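PDB 2YNK: WZI from Escherichia coli, which is an outer-membrane beta-barrel lectin that binds carbohydrate and underpins assembly of the group 1 capsule, probably by holding capsular polysaccharide at the cell surface. Local coordinates for residues T339-Y353 with V393-P405. Numbering follows the deposited sequence.
Sequences TNYSYTHHIYKDGYY and VNPENQSINKAFP
Ile400 lays its CD1 methyl against the Tyr353 ring at CE1, the side chains crossing at about a right angle. Ile400 CG1 is flanked by the backbone N and C (chi1 71°), and from there the chain runs on extended, bringing Ile400 CD1 within 3.5 Å of Tyr343 O and 3.8 Å of Gly351 CA. The other branch, CG2, meets Lys349 O, while CB packs on Asp350 O, so the isoleucine fits against the type I turn of 348-351. The tyrosine is also met by the backbone of Ile400 and the side chain of Asn401. Ile400 O lies over one face of the Tyr353 ring, 3.5 Å from its plane and displaced from the ring centre. Asn401 CB touches Tyr353 CE2 at 3.5 Å. Tyr353 OH is hydrogen-bonded to Gly365 N, and Asn401 ND2 donates to Met363 O, tying both residues to the same intervening loop.

Farther along, Gln398 NE2 donates to Asn340 OD1 at 2.7 Å, nearly straight (170°) and directed at a lone pair in the carbonyl plane. Behind this amide, Asn394 braces the 394-398 bend, its OD1 accepting from Gln398 N and its ND2 donating to Gln398 O and Phe404 O. At the exposed margin, Thr339 OG1 makes a weak hydrogen bond to Glu396 OE2. The whole is an interface between two irregular loops of an 18-stranded antiparallel beta-barrel, one following strand 322-331 and the other joining the neighbouring strands 383-393 and 408-422.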
loop_
_atom_site.group_PDB
_atom_site.type_symbol
_atom_site.label_atom_id
_atom_site.label_comp_id
_atom_site.label_asym_id
_atom_site.label_seq_id
_atom_site.Cartn_x
_atom_site.Cartn_y
_atom_site.Cartn_z
ATOM N N THR A 339 24.996 3.003 6.023
ATOM C CA THR A 339 24.271 3.632 4.916
ATOM C C THR A 339 24.859 3.230 3.571
ATOM O O THR A 339 25.855 2.511 3.498
ATOM C CB THR A 339 24.266 5.174 5.018
ATOM O OG1 THR A 339 25.483 5.701 4.480
ATOM C CG2 THR A 339 24.112 5.630 6.463
ATOM N N ASN A 340 24.214 3.701 2.512
ATOM C CA ASN A 340 24.647 3.482 1.132
ATOM C C ASN A 340 24.565 2.026 0.664
ATOM O O ASN A 340 25.268 1.630 -0.265
ATOM C CB ASN A 340 26.063 4.060 0.910
ATOM C CG ASN A 340 26.163 4.921 -0.342
ATOM O OD1 ASN A 340 25.169 5.464 -0.829
ATOM N ND2 ASN A 340 27.377 5.067 -0.854
ATOM N N TYR A 341 23.688 1.244 1.288
ATOM C CA TYR A 341 23.448 -0.150 0.883
ATOM C C TYR A 341 21.958 -0.507 0.738
ATOM O O TYR A 341 21.605 -1.381 -0.051
ATOM C CB TYR A 341 24.118 -1.104 1.871
ATOM C CG TYR A 341 24.156 -2.548 1.421
ATOM C CD1 TYR A 341 24.991 -2.953 0.383
ATOM C CD2 TYR A 341 23.355 -3.515 2.039
ATOM C CE1 TYR A 341 25.029 -4.272 -0.031
ATOM C CE2 TYR A 341 23.392 -4.841 1.635
ATOM C CZ TYR A 341 24.233 -5.213 0.602
ATOM O OH TYR A 341 24.272 -6.527 0.199
ATOM N N SER A 342 21.081 0.155 1.486
ATOM C CA SER A 342 19.647 -0.131 1.366
ATOM C C SER A 342 19.115 0.356 0.021
ATOM O O SER A 342 19.396 1.478 -0.402
ATOM C CB SER A 342 18.854 0.479 2.519
ATOM O OG SER A 342 19.014 -0.291 3.695
ATOM N N TYR A 343 18.367 -0.512 -0.651
ATOM C CA TYR A 343 17.781 -0.212 -1.954
ATOM C C TYR A 343 18.830 0.126 -3.032
ATOM O O TYR A 343 18.522 0.736 -4.048
ATOM C CB TYR A 343 16.728 0.897 -1.819
ATOM C CG TYR A 343 15.574 0.597 -0.872
ATOM C CD1 TYR A 343 15.149 -0.708 -0.620
ATOM C CD2 TYR A 343 14.877 1.633 -0.264
ATOM C CE1 TYR A 343 14.079 -0.960 0.223
ATOM C CE2 TYR A 343 13.806 1.390 0.580
ATOM C CZ TYR A 343 13.408 0.093 0.821
ATOM O OH TYR A 343 12.335 -0.147 1.658
ATOM N N THR A 344 20.050 -0.338 -2.797
ATOM C CA THR A 344 21.189 -0.201 -3.702
ATOM C C THR A 344 21.430 -1.554 -4.331
ATOM O O THR A 344 21.088 -2.576 -3.738
ATOM C CB THR A 344 22.447 0.167 -2.891
ATOM O OG1 THR A 344 22.430 1.569 -2.620
ATOM C CG2 THR A 344 23.734 -0.218 -3.599
ATOM N N HIS A 345 22.003 -1.569 -5.528
ATOM C CA HIS A 345 22.573 -2.796 -6.072
ATOM C C HIS A 345 23.710 -2.528 -7.045
ATOM O O HIS A 345 23.796 -1.445 -7.628
ATOM C CB HIS A 345 21.499 -3.665 -6.704
ATOM C CG HIS A 345 21.898 -5.102 -6.822
ATOM N ND1 HIS A 345 22.085 -5.700 -8.003
ATOM C CD2 HIS A 345 22.188 -6.048 -5.849
ATOM C CE1 HIS A 345 22.466 -6.974 -7.806
ATOM N NE2 HIS A 345 22.528 -7.190 -6.485
ATOM N N HIS A 346 24.583 -3.520 -7.231
ATOM C CA HIS A 346 25.794 -3.360 -8.047
ATOM C C HIS A 346 25.617 -3.804 -9.477
ATOM O O HIS A 346 26.373 -3.369 -10.351
ATOM C CB HIS A 346 26.988 -4.073 -7.402
ATOM C CG HIS A 346 26.789 -5.565 -7.212
ATOM N ND1 HIS A 346 25.858 -6.075 -6.377
ATOM C CD2 HIS A 346 27.449 -6.654 -7.773
ATOM C CE1 HIS A 346 25.913 -7.417 -6.409
ATOM N NE2 HIS A 346 26.887 -7.773 -7.260
ATOM N N ILE A 347 24.645 -4.685 -9.730
ATOM C CA ILE A 347 24.221 -4.999 -11.105
ATOM C C ILE A 347 23.085 -4.055 -11.483
ATOM O O ILE A 347 23.209 -3.252 -12.400
ATOM C CB ILE A 347 23.769 -6.472 -11.269
ATOM C CG1 ILE A 347 24.939 -7.435 -11.041
ATOM C CG2 ILE A 347 23.185 -6.712 -12.650
ATOM C CD1 ILE A 347 26.215 -7.061 -11.779
ATOM N N TYR A 348 21.982 -4.149 -10.756
ATOM C CA TYR A 348 20.855 -3.249 -10.949
ATOM C C TYR A 348 21.204 -1.921 -10.284
ATOM O O TYR A 348 20.903 -1.689 -9.120
ATOM C CB TYR A 348 19.558 -3.898 -10.417
ATOM C CG TYR A 348 19.229 -5.165 -11.184
ATOM C CD1 TYR A 348 18.527 -5.110 -12.374
ATOM C CD2 TYR A 348 19.679 -6.405 -10.751
ATOM C CE1 TYR A 348 18.244 -6.257 -13.097
ATOM C CE2 TYR A 348 19.399 -7.562 -11.464
ATOM C CZ TYR A 348 18.679 -7.479 -12.639
ATOM O OH TYR A 348 18.403 -8.612 -13.370
ATOM N N LYS A 349 21.862 -1.059 -11.052
ATOM C CA LYS A 349 22.568 0.103 -10.496
ATOM C C LYS A 349 21.661 1.273 -10.191
ATOM O O LYS A 349 22.012 2.123 -9.381
ATOM C CB LYS A 349 23.692 0.549 -11.440
ATOM C CG LYS A 349 24.858 -0.428 -11.526
ATOM C CD LYS A 349 25.943 0.127 -12.431
ATOM C CE LYS A 349 27.148 -0.789 -12.533
ATOM N NZ LYS A 349 28.336 0.007 -12.958
ATOM N N ASP A 350 20.498 1.318 -10.838
ATOM C CA ASP A 350 19.470 2.319 -10.521
ATOM C C ASP A 350 18.819 2.003 -9.164
ATOM O O ASP A 350 17.966 2.755 -8.696
ATOM C CB ASP A 350 18.372 2.341 -11.592
ATOM C CG ASP A 350 18.751 3.098 -12.865
ATOM O OD1 ASP A 350 19.899 3.578 -13.029
ATOM O OD2 ASP A 350 17.836 3.203 -13.725
ATOM N N GLY A 351 19.186 0.877 -8.552
ATOM C CA GLY A 351 18.717 0.543 -7.217
ATOM C C GLY A 351 17.319 -0.024 -7.261
ATOM O O GLY A 351 16.815 -0.334 -8.332
ATOM N N TYR A 352 16.699 -0.154 -6.088
ATOM C CA TYR A 352 15.343 -0.708 -5.945
ATOM C C TYR A 352 14.330 0.440 -6.112
ATOM O O TYR A 352 13.596 0.800 -5.179
ATOM C CB TYR A 352 15.217 -1.406 -4.587
ATOM C CG TYR A 352 13.977 -2.271 -4.404
ATOM C CD1 TYR A 352 13.736 -3.361 -5.235
ATOM C CD2 TYR A 352 13.067 -2.015 -3.379
ATOM C CE1 TYR A 352 12.611 -4.154 -5.076
ATOM C CE2 TYR A 352 11.941 -2.803 -3.207
ATOM C CZ TYR A 352 11.716 -3.871 -4.057
ATOM O OH TYR A 352 10.604 -4.662 -3.901
ATOM N N TYR A 353 14.348 1.034 -7.314
ATOM C CA TYR A 353 13.537 2.200 -7.672
ATOM C C TYR A 353 13.101 2.115 -9.130
ATOM O O TYR A 353 13.902 1.751 -9.991
ATOM C CB TYR A 353 14.337 3.497 -7.549
ATOM C CG TYR A 353 14.873 3.816 -6.185
ATOM C CD1 TYR A 353 16.001 3.177 -5.700
ATOM C CD2 TYR A 353 14.290 4.791 -5.399
ATOM C CE1 TYR A 353 16.526 3.478 -4.455
ATOM C CE2 TYR A 353 14.800 5.105 -4.149
ATOM C CZ TYR A 353 15.925 4.443 -3.682
ATOM O OH TYR A 353 16.445 4.724 -2.442
ATOM N N VAL A 393 16.148 11.949 5.699
ATOM C CA VAL A 393 16.090 11.245 4.425
ATOM C C VAL A 393 17.376 11.417 3.596
ATOM O O VAL A 393 18.033 12.465 3.652
ATOM C CB VAL A 393 14.874 11.714 3.605
ATOM C CG1 VAL A 393 13.588 11.393 4.347
ATOM C CG2 VAL A 393 14.940 13.203 3.310
ATOM N N ASN A 394 17.715 10.371 2.839
ATOM C CA ASN A 394 18.841 10.362 1.892
ATOM C C ASN A 394 20.139 11.048 2.382
ATOM O O ASN A 394 20.686 11.932 1.714
ATOM C CB ASN A 394 18.389 10.924 0.533
ATOM C CG ASN A 394 19.325 10.534 -0.607
ATOM O OD1 ASN A 394 20.358 9.894 -0.388
ATOM N ND2 ASN A 394 18.974 10.929 -1.829
ATOM N N PRO A 395 20.659 10.610 3.536
ATOM C CA PRO A 395 21.847 11.238 4.116
ATOM C C PRO A 395 23.083 11.226 3.199
ATOM O O PRO A 395 23.957 12.075 3.355
ATOM C CB PRO A 395 22.100 10.404 5.377
ATOM C CG PRO A 395 21.496 9.082 5.080
ATOM C CD PRO A 395 20.279 9.386 4.260
ATOM N N GLU A 396 23.141 10.278 2.263
ATOM C CA GLU A 396 24.246 10.164 1.302
ATOM C C GLU A 396 23.978 10.848 -0.043
ATOM O O GLU A 396 24.725 10.636 -0.996
ATOM C CB GLU A 396 24.573 8.680 1.056
ATOM C CG GLU A 396 25.030 7.919 2.293
ATOM C CD GLU A 396 26.257 8.541 2.938
ATOM O OE1 GLU A 396 27.165 8.991 2.200
ATOM O OE2 GLU A 396 26.307 8.596 4.188
ATOM N N ASN A 397 22.930 11.666 -0.116
ATOM C CA ASN A 397 22.549 12.373 -1.349
ATOM C C ASN A 397 22.627 11.511 -2.606
ATOM O O ASN A 397 23.166 11.927 -3.625
ATOM C CB ASN A 397 23.371 13.651 -1.520
ATOM C CG ASN A 397 23.080 14.675 -0.445
ATOM O OD1 ASN A 397 22.312 15.608 -0.651
ATOM N ND2 ASN A 397 23.684 14.501 0.714
ATOM N N GLN A 398 22.060 10.313 -2.513
ATOM C CA GLN A 398 22.061 9.339 -3.598
ATOM C C GLN A 398 21.175 9.806 -4.746
ATOM O O GLN A 398 19.986 10.073 -4.553
ATOM C CB GLN A 398 21.541 7.973 -3.110
ATOM C CG GLN A 398 22.232 7.415 -1.871
ATOM C CD GLN A 398 21.616 6.129 -1.355
ATOM O OE1 GLN A 398 20.385 5.958 -1.332
ATOM N NE2 GLN A 398 22.467 5.215 -0.918
ATOM N N SER A 399 21.755 9.881 -5.943
ATOM C CA SER A 399 21.003 10.194 -7.157
ATOM C C SER A 399 19.882 9.175 -7.482
ATOM O O SER A 399 18.877 9.535 -8.089
ATOM C CB SER A 399 21.956 10.265 -8.332
ATOM O OG SER A 399 22.605 9.012 -8.508
ATOM N N ILE A 400 20.035 7.916 -7.086
ATOM C CA ILE A 400 19.072 6.901 -7.511
ATOM C C ILE A 400 17.640 7.135 -6.959
ATOM O O ILE A 400 16.667 6.572 -7.469
ATOM C CB ILE A 400 19.570 5.470 -7.198
ATOM C CG1 ILE A 400 19.554 5.165 -5.681
ATOM C CG2 ILE A 400 20.958 5.270 -7.790
ATOM C CD1 ILE A 400 19.821 3.708 -5.344
ATOM N N ASN A 401 17.537 7.992 -5.941
ATOM C CA ASN A 401 16.280 8.353 -5.316
ATOM C C ASN A 401 15.841 9.769 -5.685
ATOM O O ASN A 401 16.224 10.731 -5.028
ATOM C CB ASN A 401 16.432 8.230 -3.795
ATOM C CG ASN A 401 15.164 8.599 -3.034
ATOM O OD1 ASN A 401 14.133 8.933 -3.629
ATOM N ND2 ASN A 401 15.239 8.542 -1.706
ATOM N N LYS A 402 15.000 9.878 -6.710
ATOM C CA LYS A 402 14.399 11.153 -7.107
ATOM C C LYS A 402 13.249 11.635 -6.196
ATOM O O LYS A 402 12.844 12.793 -6.277
ATOM C CB LYS A 402 13.909 11.070 -8.564
ATOM C CG LYS A 402 15.034 11.049 -9.597
ATOM C CD LYS A 402 14.559 10.710 -11.010
ATOM C CE LYS A 402 13.390 11.578 -11.510
ATOM N NZ LYS A 402 12.021 11.029 -11.217
ATOM N N ALA A 403 12.703 10.763 -5.351
ATOM C CA ALA A 403 11.685 11.179 -4.382
ATOM C C ALA A 403 12.300 12.141 -3.375
ATOM O O ALA A 403 11.739 13.185 -3.064
ATOM C CB ALA A 403 11.098 9.968 -3.657
ATOM N N PHE A 404 13.453 11.768 -2.840
ATOM C CA PHE A 404 14.141 12.606 -1.873
ATOM C C PHE A 404 15.608 12.725 -2.244
ATOM O O PHE A 404 16.452 12.050 -1.674
ATOM C CB PHE A 404 13.898 12.065 -0.478
ATOM C CG PHE A 404 12.473 12.194 -0.073
ATOM C CD1 PHE A 404 12.015 13.375 0.491
ATOM C CD2 PHE A 404 11.557 11.175 -0.352
ATOM C CE1 PHE A 404 10.681 13.516 0.836
ATOM C CE2 PHE A 404 10.225 11.317 -0.022
ATOM C CZ PHE A 404 9.783 12.487 0.578
ATOM N N PRO A 405 15.901 13.583 -3.236
ATOM C CA PRO A 405 17.233 13.696 -3.826
ATOM C C PRO A 405 18.327 14.094 -2.843
ATOM O O PRO A 405 19.455 13.646 -2.998
ATOM C CB PRO A 405 17.058 14.776 -4.894
ATOM C CG PRO A 405 15.847 15.539 -4.475
ATOM C CD PRO A 405 14.952 14.516 -3.867
#